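Local atomic coordinates of reticulocyte binding protein (Streptococcus agalactiae COH1, PDB entry 3FAW), a protein that probably hydrolyses the alpha-1,6 branch linkages of pullulan and related alpha-glucans as a secreted, cell-wall-attached pullulanase of group B Streptococcus. Residues 316-325 against 340-348; 268-278 against 614-625. All coordinates share one frame; numbering follows the deposited sequence.

Interaction 1 (316-325 against 340-348). With CA (calcium ion), chain D.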
loop_
_atom_site.group_PDB
_atom_site.type_symbol
_atom_site.label_atom_id
_atom_site.label_comp_id
_atom_site.label_asym_id
_atom_site.label_seq_id
_atom_site.Cartn_x
_atom_site.Cartn_y
_atom_site.Cartn_z
ATOM N N LEU A 316 -4.921 0.816 -6.254
ATOM C CA LEU A 316 -5.354 0.741 -4.859
ATOM C C LEU A 316 -5.968 -0.642 -4.589
ATOM O O LEU A 316 -6.359 -1.333 -5.534
ATOM C CB LEU A 316 -6.333 1.885 -4.526
ATOM C CG LEU A 316 -5.647 3.189 -4.081
ATOM C CD1 LEU A 316 -5.038 3.930 -5.278
ATOM C CD2 LEU A 316 -6.594 4.101 -3.296
ATOM N N PRO A 317 -6.043 -1.056 -3.307
ATOM C CA PRO A 317 -6.367 -2.439 -2.946
ATOM C C PRO A 317 -7.509 -3.109 -3.730
ATOM O O PRO A 317 -8.677 -2.751 -3.571
ATOM C CB PRO A 317 -6.716 -2.326 -1.456
ATOM C CG PRO A 317 -5.832 -1.250 -0.981
ATOM C CD PRO A 317 -5.823 -0.237 -2.101
ATOM N N VAL A 318 -7.149 -4.075 -4.575
ATOM C CA VAL A 318 -8.121 -4.855 -5.341
ATOM C C VAL A 318 -8.491 -6.162 -4.625
ATOM O O VAL A 318 -9.440 -6.839 -5.022
ATOM C CB VAL A 318 -7.620 -5.156 -6.789
ATOM C CG1 VAL A 318 -7.349 -3.857 -7.545
ATOM C CG2 VAL A 318 -6.383 -6.041 -6.777
ATOM N N LEU A 319 -7.749 -6.521 -3.578
ATOM C CA LEU A 319 -8.127 -7.674 -2.745
ATOM C C LEU A 319 -9.341 -7.336 -1.879
ATOM O O LEU A 319 -9.618 -6.164 -1.620
ATOM C CB LEU A 319 -6.954 -8.151 -1.893
ATOM C CG LEU A 319 -5.856 -8.812 -2.740
ATOM C CD1 LEU A 319 -4.497 -8.571 -2.139
ATOM C CD2 LEU A 319 -6.107 -10.307 -2.933
ATOM N N SER A 320 -10.060 -8.372 -1.448
ATOM C CA SER A 320 -11.344 -8.193 -0.777
ATOM C C SER A 320 -11.223 -7.319 0.462
ATOM O O SER A 320 -10.394 -7.576 1.327
ATOM C CB SER A 320 -11.956 -9.539 -0.377
ATOM O OG SER A 320 -13.159 -9.343 0.356
ATOM N N TYR A 321 -12.051 -6.278 0.514
ATOM C CA TYR A 321 -12.172 -5.428 1.700
ATOM C C TYR A 321 -13.587 -5.502 2.265
ATOM O O TYR A 321 -14.533 -5.847 1.553
ATOM C CB TYR A 321 -11.758 -3.980 1.406
ATOM C CG TYR A 321 -12.391 -3.331 0.188
ATOM C CD1 TYR A 321 -13.602 -2.640 0.288
ATOM C CD2 TYR A 321 -11.757 -3.368 -1.052
ATOM C CE1 TYR A 321 -14.176 -2.024 -0.821
ATOM C CE2 TYR A 321 -12.322 -2.746 -2.170
ATOM C CZ TYR A 321 -13.531 -2.078 -2.046
ATOM O OH TYR A 321 -14.093 -1.462 -3.142
ATOM N N PHE A 322 -13.712 -5.168 3.547
ATOM C CA PHE A 322 -14.877 -5.553 4.351
ATOM C C PHE A 322 -16.072 -4.604 4.231
ATOM O O PHE A 322 -17.189 -5.038 3.935
ATOM C CB PHE A 322 -14.456 -5.685 5.825
ATOM C CG PHE A 322 -15.518 -6.274 6.722
ATOM C CD1 PHE A 322 -15.593 -7.647 6.921
ATOM C CD2 PHE A 322 -16.429 -5.451 7.382
ATOM C CE1 PHE A 322 -16.568 -8.195 7.754
ATOM C CE2 PHE A 322 -17.406 -5.987 8.218
ATOM C CZ PHE A 322 -17.475 -7.360 8.405
ATOM N N TYR A 323 -15.849 -3.316 4.473
ATOM C CA TYR A 323 -16.948 -2.345 4.511
ATOM C C TYR A 323 -17.386 -1.945 3.102
ATOM O O TYR A 323 -16.883 -0.973 2.533
ATOM C CB TYR A 323 -16.553 -1.116 5.324
ATOM C CG TYR A 323 -16.252 -1.423 6.771
ATOM C CD1 TYR A 323 -14.954 -1.330 7.265
ATOM C CD2 TYR A 323 -17.263 -1.806 7.651
ATOM C CE1 TYR A 323 -14.664 -1.604 8.595
ATOM C CE2 TYR A 323 -16.982 -2.086 8.991
ATOM C CZ TYR A 323 -15.678 -1.983 9.450
ATOM O OH TYR A 323 -15.381 -2.254 10.764
ATOM N N VAL A 324 -18.323 -2.710 2.553
ATOM C CA VAL A 324 -18.788 -2.515 1.181
ATOM C C VAL A 324 -20.054 -3.333 0.891
ATOM O O VAL A 324 -20.300 -4.366 1.521
ATOM C CB VAL A 324 -17.694 -2.925 0.159
ATOM C CG1 VAL A 324 -17.525 -4.442 0.132
ATOM C CG2 VAL A 324 -18.015 -2.394 -1.236
ATOM N N ASN A 325 -20.846 -2.846 -0.063
ATOM C CA ASN A 325 -21.946 -3.597 -0.659
ATOM C C ASN A 325 -21.654 -3.725 -2.142
ATOM O O ASN A 325 -21.833 -2.775 -2.909
ATOM C CB ASN A 325 -23.294 -2.899 -0.448
ATOM C CG ASN A 325 -24.464 -3.663 -1.073
ATOM O OD1 ASN A 325 -24.305 -4.774 -1.584
ATOM N ND2 ASN A 325 -25.647 -3.067 -1.022
ATOM N N ASN A 340 -20.485 6.734 2.309
ATOM C CA ASN A 340 -20.635 6.305 0.924
ATOM C C ASN A 340 -20.204 4.855 0.761
ATOM O O ASN A 340 -19.309 4.387 1.462
ATOM C CB ASN A 340 -19.814 7.206 0.009
ATOM C CG ASN A 340 -20.380 8.610 -0.073
ATOM O OD1 ASN A 340 -21.289 8.873 -0.851
ATOM N ND2 ASN A 340 -19.844 9.518 0.737
ATOM N N ASN A 341 -20.840 4.151 -0.171
ATOM C CA ASN A 341 -20.459 2.775 -0.496
ATOM C C ASN A 341 -19.016 2.709 -1.005
ATOM O O ASN A 341 -18.366 1.661 -0.934
ATOM C CB ASN A 341 -21.413 2.185 -1.544
ATOM C CG ASN A 341 -21.263 0.679 -1.700
ATOM O OD1 ASN A 341 -21.107 -0.013 -0.588
ATOM N ND2 ASN A 341 -21.301 0.147 -2.809
ATOM N N TYR A 342 -18.538 3.837 -1.528
ATOM C CA TYR A 342 -17.137 4.010 -1.896
ATOM C C TYR A 342 -16.175 3.582 -0.788
ATOM O O TYR A 342 -16.434 3.810 0.391
ATOM C CB TYR A 342 -16.868 5.480 -2.231
ATOM C CG TYR A 342 -15.477 5.712 -2.751
ATOM C CD1 TYR A 342 -15.196 5.575 -4.100
ATOM C CD2 TYR A 342 -14.432 6.039 -1.890
ATOM C CE1 TYR A 342 -13.926 5.774 -4.583
ATOM C CE2 TYR A 342 -13.151 6.239 -2.367
ATOM C CZ TYR A 342 -12.906 6.105 -3.716
ATOM O OH TYR A 342 -11.639 6.297 -4.209
ATOM N N ASN A 343 -15.056 2.980 -1.181
ATOM C CA ASN A 343 -14.018 2.568 -0.237
ATOM C C ASN A 343 -12.694 2.453 -0.980
ATOM O O ASN A 343 -12.646 1.826 -2.034
ATOM C CB ASN A 343 -14.401 1.221 0.388
ATOM C CG ASN A 343 -13.606 0.888 1.644
ATOM O OD1 ASN A 343 -12.494 1.375 1.857
ATOM N ND2 ASN A 343 -14.182 0.037 2.485
ATOM N N TRP A 344 -11.633 3.065 -0.444
ATOM C CA TRP A 344 -10.288 2.908 -1.014
ATOM C C TRP A 344 -9.872 1.443 -0.995
ATOM O O TRP A 344 -9.264 0.957 -1.948
ATOM C CB TRP A 344 -9.229 3.725 -0.258
ATOM C CG TRP A 344 -9.151 5.180 -0.608
ATOM C CD1 TRP A 344 -9.595 5.784 -1.752
ATOM C CD2 TRP A 344 -8.546 6.215 0.182
ATOM N NE1 TRP A 344 -9.331 7.130 -1.707
ATOM C CE2 TRP A 344 -8.689 7.423 -0.533
ATOM C CE3 TRP A 344 -7.913 6.240 1.433
ATOM C CZ2 TRP A 344 -8.217 8.643 -0.044
ATOM C CZ3 TRP A 344 -7.448 7.456 1.922
ATOM C CH2 TRP A 344 -7.604 8.641 1.182
ATOM N N GLY A 345 -10.184 0.762 0.107
ATOM C CA GLY A 345 -9.916 -0.667 0.254
ATOM C C GLY A 345 -8.956 -1.056 1.367
ATOM O O GLY A 345 -8.473 -2.190 1.390
ATOM N N TYR A 346 -8.710 -0.149 2.314
ATOM C CA TYR A 346 -7.779 -0.412 3.415
ATOM C C TYR A 346 -8.495 -0.997 4.638
ATOM O O TYR A 346 -8.172 -0.664 5.778
ATOM C CB TYR A 346 -6.988 0.859 3.762
ATOM C CG TYR A 346 -6.163 1.343 2.593
ATOM C CD1 TYR A 346 -4.996 0.682 2.223
ATOM C CD2 TYR A 346 -6.569 2.434 1.829
ATOM C CE1 TYR A 346 -4.245 1.106 1.139
ATOM C CE2 TYR A 346 -5.824 2.865 0.740
ATOM C CZ TYR A 346 -4.665 2.198 0.403
ATOM O OH TYR A 346 -3.933 2.621 -0.677
ATOM N N ASP A 347 -9.453 -1.892 4.374
ATOM C CA ASP A 347 -10.148 -2.674 5.399
ATOM C C ASP A 347 -10.104 -4.156 4.996
ATOM O O ASP A 347 -11.131 -4.735 4.631
ATOM C CB ASP A 347 -11.600 -2.203 5.524
ATOM C CG ASP A 347 -11.713 -0.707 5.754
ATOM O OD1 ASP A 347 -11.065 -0.197 6.689
ATOM O OD2 ASP A 347 -12.455 -0.043 5.001
ATOM N N PRO A 348 -8.911 -4.773 5.050
ATOM C CA PRO A 348 -8.700 -6.096 4.454
ATOM C C PRO A 348 -9.541 -7.244 5.024
ATOM O O PRO A 348 -9.590 -7.452 6.244
ATOM C CB PRO A 348 -7.211 -6.345 4.704
ATOM C CG PRO A 348 -6.639 -4.988 4.817
ATOM C CD PRO A 348 -7.652 -4.270 5.629
HETATM CA CA CA D . -17.268 3.646 2.548
HETATM O O HOH W 1 -9.597 -0.313 -4.129
HETATM O O HOH W 2 -8.079 -5.049 0.768
HETATM O O HOH W 3 -14.858 1.484 -3.902
HETATM O O HOH W 4 -17.802 1.396 1.689
HETATM O O HOH W 5 -19.523 3.387 4.017
HETATM O O HOH W 6 -16.633 2.106 4.490
HETATM O O HOH W 7 -14.920 4.155 2.782
#
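The carbonyl oxygen of Y323 is gripped from two directions: N343 ND2 donates to Y323 O at 2.9 Å, and a water that is itself a calcium ligand donates to it as well. The amide nitrogen of N343 spends its other proton on D347 OD2, taking the anti lone pair, with both acceptors close to the amide plane; the pair of bonds therefore fixes the rotation of the amide. Its oxygen, meanwhile, closes an Asx turn by accepting from G345 N, which lies above the carbonyl plane. N343 slides past the Y321 ring, CB 3.5 Å from Y321 CE1, while the CA of G345 covers a face of that ring. The ring reaches this place because Y321 CG sits between its own backbone N and carbonyl carbon (chi1 50°). D347 also meets Y323, its carboxylate lying at the ring edge with the two planes 83° apart. The principle, side-chain amides standing in for backbone pairing between two irregular segments of one loop, recurs at N341: OD1 accepts from N325 N at 2.9 Å in the carbonyl plane, and ND2 returns a bond to N325 O at 3.0 Å. Between the backbones of the two segments runs one bond, F322 N to D347 O at 2.8 Å. At the other end P317 CG rests over the Y346 ring, 3.9 Å from its centroid, and L316 CD2 over the five-membered ring of W344. Calcium is held by N340 O and Y342 O, four waters and D665. Both segments belong to the long connection between strand 312-315 and helix 367-381 of the catalytic barrel; P317 touches D389 on strand 385-390, Y346 OH bonds to the same aspartate, and Y342 packs on helix 668-671.

Interaction 2 (268-278 against 614-625)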
loop_
_atom_site.group_PDB
_atom_site.type_symbol
_atom_site.label_atom_id
_atom_site.label_comp_id
_atom_site.label_asym_id
_atom_site.label_seq_id
_atom_site.Cartn_x
_atom_site.Cartn_y
_atom_site.Cartn_z
ATOM N N ALA A 268 11.524 3.113 -13.181
ATOM C CA ALA A 268 10.071 3.090 -13.015
ATOM C C ALA A 268 9.472 4.493 -12.902
ATOM O O ALA A 268 10.003 5.355 -12.195
ATOM C CB ALA A 268 9.685 2.257 -11.793
ATOM N N VAL A 269 8.371 4.709 -13.619
ATOM C CA VAL A 269 7.536 5.896 -13.447
ATOM C C VAL A 269 6.134 5.409 -13.097
ATOM O O VAL A 269 5.383 4.975 -13.968
ATOM C CB VAL A 269 7.518 6.768 -14.715
ATOM C CG1 VAL A 269 6.670 8.013 -14.498
ATOM C CG2 VAL A 269 8.942 7.143 -15.112
ATOM N N ILE A 270 5.797 5.474 -11.810
ATOM C CA ILE A 270 4.603 4.816 -11.274
ATOM C C ILE A 270 3.412 5.774 -11.243
ATOM O O ILE A 270 3.548 6.940 -10.865
ATOM C CB ILE A 270 4.875 4.246 -9.850
ATOM C CG1 ILE A 270 5.993 3.199 -9.905
ATOM C CG2 ILE A 270 3.607 3.644 -9.235
ATOM C CD1 ILE A 270 6.445 2.689 -8.534
ATOM N N TYR A 271 2.251 5.260 -11.640
ATOM C CA TYR A 271 1.008 6.026 -11.700
ATOM C C TYR A 271 -0.023 5.372 -10.776
ATOM O O TYR A 271 -0.435 4.236 -11.021
ATOM C CB TYR A 271 0.503 6.050 -13.147
ATOM C CG TYR A 271 -0.707 6.926 -13.398
ATOM C CD1 TYR A 271 -0.566 8.294 -13.625
ATOM C CD2 TYR A 271 -1.991 6.380 -13.433
ATOM C CE1 TYR A 271 -1.680 9.100 -13.866
ATOM C CE2 TYR A 271 -3.105 7.173 -13.667
ATOM C CZ TYR A 271 -2.946 8.530 -13.887
ATOM O OH TYR A 271 -4.052 9.313 -14.120
ATOM N N GLU A 272 -0.430 6.085 -9.721
ATOM C CA GLU A 272 -1.334 5.529 -8.700
ATOM C C GLU A 272 -2.811 5.847 -8.955
ATOM O O GLU A 272 -3.235 6.995 -8.808
ATOM C CB GLU A 272 -0.941 6.022 -7.302
ATOM C CG GLU A 272 -1.698 5.317 -6.158
ATOM C CD GLU A 272 -1.709 6.106 -4.858
ATOM O OE1 GLU A 272 -1.721 7.352 -4.904
ATOM O OE2 GLU A 272 -1.720 5.476 -3.779
ATOM N N ALA A 273 -3.586 4.815 -9.294
ATOM C CA ALA A 273 -5.023 4.953 -9.569
ATOM C C ALA A 273 -5.899 3.970 -8.776
ATOM O O ALA A 273 -5.499 2.839 -8.487
ATOM C CB ALA A 273 -5.283 4.781 -11.066
ATOM N N HIS A 274 -7.097 4.432 -8.429
ATOM C CA HIS A 274 -8.162 3.607 -7.860
ATOM C C HIS A 274 -9.102 3.190 -9.009
ATOM O O HIS A 274 -9.457 4.013 -9.856
ATOM C CB HIS A 274 -8.910 4.441 -6.819
ATOM C CG HIS A 274 -9.886 3.677 -5.984
ATOM N ND1 HIS A 274 -11.134 3.312 -6.441
ATOM C CD2 HIS A 274 -9.820 3.259 -4.698
ATOM C CE1 HIS A 274 -11.783 2.679 -5.480
ATOM N NE2 HIS A 274 -11.009 2.634 -4.412
ATOM N N VAL A 275 -9.487 1.914 -9.039
ATOM C CA VAL A 275 -10.244 1.342 -10.168
ATOM C C VAL A 275 -11.613 1.998 -10.377
ATOM O O VAL A 275 -12.065 2.161 -11.515
ATOM C CB VAL A 275 -10.424 -0.188 -10.010
ATOM C CG1 VAL A 275 -11.321 -0.751 -11.111
ATOM C CG2 VAL A 275 -9.069 -0.881 -10.026
ATOM N N ARG A 276 -12.267 2.358 -9.276
ATOM C CA ARG A 276 -13.514 3.122 -9.319
ATOM C C ARG A 276 -13.280 4.533 -9.871
ATOM O O ARG A 276 -13.907 4.932 -10.859
ATOM C CB ARG A 276 -14.130 3.209 -7.918
ATOM C CG ARG A 276 -15.449 3.975 -7.834
ATOM C CD ARG A 276 -16.565 3.224 -8.523
ATOM N NE ARG A 276 -17.866 3.855 -8.310
ATOM C CZ ARG A 276 -19.036 3.331 -8.671
ATOM N NH1 ARG A 276 -19.101 2.143 -9.267
ATOM N NH2 ARG A 276 -20.152 3.998 -8.427
ATOM N N ASP A 277 -12.373 5.270 -9.227
ATOM C CA ASP A 277 -12.082 6.669 -9.582
ATOM C C ASP A 277 -11.873 6.875 -11.076
ATOM O O ASP A 277 -12.378 7.836 -11.660
ATOM C CB ASP A 277 -10.803 7.161 -8.881
ATOM C CG ASP A 277 -10.934 7.235 -7.369
ATOM O OD1 ASP A 277 -12.025 6.953 -6.825
ATOM O OD2 ASP A 277 -9.918 7.575 -6.723
ATOM N N PHE A 278 -11.104 5.975 -11.678
ATOM C CA PHE A 278 -10.565 6.179 -13.017
ATOM C C PHE A 278 -11.625 6.153 -14.123
ATOM O O PHE A 278 -11.354 6.617 -15.229
ATOM C CB PHE A 278 -9.477 5.135 -13.305
ATOM C CG PHE A 278 -8.563 5.489 -14.458
ATOM C CD1 PHE A 278 -7.923 6.722 -14.512
ATOM C CD2 PHE A 278 -8.313 4.568 -15.471
ATOM C CE1 PHE A 278 -7.071 7.040 -15.561
ATOM C CE2 PHE A 278 -7.462 4.878 -16.521
ATOM C CZ PHE A 278 -6.836 6.118 -16.563
ATOM N N THR A 614 13.193 6.617 -7.935
ATOM C CA THR A 614 11.950 6.164 -8.570
ATOM C C THR A 614 10.903 7.282 -8.539
ATOM O O THR A 614 10.588 7.815 -7.471
ATOM C CB THR A 614 11.393 4.904 -7.870
ATOM O OG1 THR A 614 12.311 3.816 -8.039
ATOM C CG2 THR A 614 10.032 4.501 -8.450
ATOM N N ALA A 615 10.369 7.628 -9.711
ATOM C CA ALA A 615 9.390 8.706 -9.836
ATOM C C ALA A 615 7.975 8.173 -9.625
ATOM O O ALA A 615 7.600 7.151 -10.195
ATOM C CB ALA A 615 9.509 9.381 -11.199
ATOM N N PHE A 616 7.203 8.880 -8.803
ATOM C CA PHE A 616 5.834 8.493 -8.454
ATOM C C PHE A 616 4.872 9.642 -8.764
ATOM O O PHE A 616 5.114 10.777 -8.360
ATOM C CB PHE A 616 5.773 8.149 -6.963
ATOM C CG PHE A 616 4.433 7.650 -6.492
ATOM C CD1 PHE A 616 4.133 6.294 -6.520
ATOM C CD2 PHE A 616 3.485 8.531 -5.983
ATOM C CE1 PHE A 616 2.912 5.828 -6.068
ATOM C CE2 PHE A 616 2.257 8.073 -5.537
ATOM C CZ PHE A 616 1.973 6.718 -5.573
ATOM N N ILE A 617 3.787 9.334 -9.475
ATOM C CA ILE A 617 2.768 10.316 -9.835
ATOM C C ILE A 617 1.392 9.838 -9.369
ATOM O O ILE A 617 0.996 8.706 -9.644
ATOM C CB ILE A 617 2.732 10.552 -11.371
ATOM C CG1 ILE A 617 4.072 11.111 -11.870
ATOM C CG2 ILE A 617 1.590 11.488 -11.755
ATOM C CD1 ILE A 617 4.413 12.502 -11.352
ATOM N N HIS A 618 0.671 10.699 -8.655
ATOM C CA HIS A 618 -0.710 10.415 -8.259
ATOM C C HIS A 618 -1.644 10.614 -9.449
ATOM O O HIS A 618 -1.512 11.592 -10.178
ATOM C CB HIS A 618 -1.126 11.336 -7.105
ATOM C CG HIS A 618 -2.562 11.193 -6.692
ATOM N ND1 HIS A 618 -3.551 12.108 -6.578
ATOM C CD2 HIS A 618 -3.114 9.988 -6.316
ATOM C CE1 HIS A 618 -4.675 11.446 -6.147
ATOM N NE2 HIS A 618 -4.384 10.167 -6.000
ATOM N N SER A 619 -2.590 9.699 -9.651
ATOM C CA SER A 619 -3.553 9.855 -10.739
ATOM C C SER A 619 -4.277 11.187 -10.596
ATOM O O SER A 619 -4.871 11.466 -9.554
ATOM C CB SER A 619 -4.562 8.708 -10.767
ATOM O OG SER A 619 -5.509 8.878 -11.802
ATOM N N GLY A 620 -4.198 12.007 -11.641
ATOM C CA GLY A 620 -4.780 13.343 -11.630
ATOM C C GLY A 620 -3.775 14.445 -11.346
ATOM O O GLY A 620 -4.058 15.624 -11.573
ATOM N N GLN A 621 -2.603 14.068 -10.832
ATOM C CA GLN A 621 -1.514 15.018 -10.601
ATOM C C GLN A 621 -1.069 15.648 -11.923
ATOM O O GLN A 621 -0.591 16.781 -11.944
ATOM C CB GLN A 621 -0.337 14.318 -9.909
ATOM C CG GLN A 621 0.778 15.239 -9.405
ATOM C CD GLN A 621 1.914 14.462 -8.752
ATOM O OE1 GLN A 621 1.687 13.455 -8.079
ATOM N NE2 GLN A 621 3.146 14.923 -8.956
ATOM N N GLU A 622 -1.235 14.907 -13.017
ATOM C CA GLU A 622 -0.884 15.396 -14.352
ATOM C C GLU A 622 -1.765 16.544 -14.863
ATOM O O GLU A 622 -1.303 17.334 -15.673
ATOM C CB GLU A 622 -0.855 14.248 -15.383
ATOM C CG GLU A 622 -2.218 13.699 -15.832
ATOM C CD GLU A 622 -2.745 12.572 -14.954
ATOM O OE1 GLU A 622 -2.421 12.531 -13.741
ATOM O OE2 GLU A 622 -3.498 11.726 -15.484
ATOM N N TYR A 623 -3.015 16.640 -14.400
ATOM C CA TYR A 623 -3.927 17.698 -14.865
ATOM C C TYR A 623 -4.354 18.705 -13.790
ATOM O O TYR A 623 -4.919 19.742 -14.123
ATOM C CB TYR A 623 -5.164 17.101 -15.583
ATOM C CG TYR A 623 -6.249 16.527 -14.688
ATOM C CD1 TYR A 623 -7.209 17.348 -14.099
ATOM C CD2 TYR A 623 -6.335 15.157 -14.454
ATOM C CE1 TYR A 623 -8.204 16.826 -13.289
ATOM C CE2 TYR A 623 -7.334 14.625 -13.643
ATOM C CZ TYR A 623 -8.260 15.460 -13.061
ATOM O OH TYR A 623 -9.243 14.925 -12.254
ATOM N N GLY A 624 -4.087 18.416 -12.518
ATOM C CA GLY A 624 -4.489 19.312 -11.424
ATOM C C GLY A 624 -5.804 18.910 -10.773
ATOM O O GLY A 624 -6.673 19.749 -10.515
ATOM N N ARG A 625 -5.921 17.618 -10.486
ATOM C CA ARG A 625 -7.095 17.029 -9.850
ATOM C C ARG A 625 -7.456 17.720 -8.531
ATOM O O ARG A 625 -6.576 18.078 -7.740
ATOM C CB ARG A 625 -6.827 15.538 -9.613
ATOM C CG ARG A 625 -7.942 14.750 -8.954
ATOM C CD ARG A 625 -7.552 13.281 -8.887
ATOM N NE ARG A 625 -8.458 12.506 -8.052
ATOM C CZ ARG A 625 -8.440 11.180 -7.941
ATOM N NH1 ARG A 625 -7.554 10.452 -8.606
ATOM N NH2 ARG A 625 -9.321 10.578 -7.151
HETATM O O HOH W 8 -5.246 7.476 -6.787
HETATM O O HOH W 9 -7.477 7.322 -8.193
#
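Strands 269-273 and 614-618, first and last of the (beta/alpha)8 (TIM) barrel that is the catalytic fold of the alpha-amylase family, pair in parallel and close it. Each strand of the pair serves the other in alternation: I270 N donates to A615 O, I617 N to I270 O at 2.8 Å, E272 N to I617 O, and S619 N to E272 O just beyond the strand. The side chains of I270, E272, F616 and H618 share one face. There F616 CZ approaches E272 CB to 3.5 Å, and I270 CG2 lies 3.8 Å from F616 CD1. The E272 carboxylate stands at the edge of the F616 ring, the planes 67° apart, and bonds to H573 beyond the pair. On the other face Y271, its CG anti to the backbone N (chi1 -174°), sends its hydroxyl across to the loop after strand 614-618. Y271 OH donates to the syn lone pair of E622 OE2 at 2.8 Å, and S619 OG lies as close to Y271 OH. Because E622 OE1 also accepts from G620 N, while Y304 bonds to OE2, the buried carboxylate has a partner on each oxygen. Past the strand ends, a salt bridge spans the segments. R625 runs extended, NH1 bonded to S619 O, and a water joins that same nitrogen to H274 N and D277 OD2; D277 OD1 bonds to Y342 OH beyond the pair. R625 NH2 reaches D277 OD2 at 3.1 Å, keeping the acceptor within the guanidinium plane yet arriving 62° out of the carboxylate plane.

Interaction 1 and interaction 2 have centres about 19 Å apart in the same barrel domain. Along the chain 316-325 and 340-348 fall between 268-278 and 614-625, so interaction 1 is nested inside the loop that interaction 2 closes. Interaction 2 joins the first and last strands, whereas interaction 1 organises the long connection leaving the second, 312-315, which pairs directly with 269-273. They touch beyond the strand ends: Y342 OH lies 2.7 Å from D277 OD1, and H274 NE2 3.0 Å from N343 O, both probable hydrogen bonds. The calcium-bearing loop is thereby tied to the segment following the first strand, linking the barrel's seam with one of its long loops.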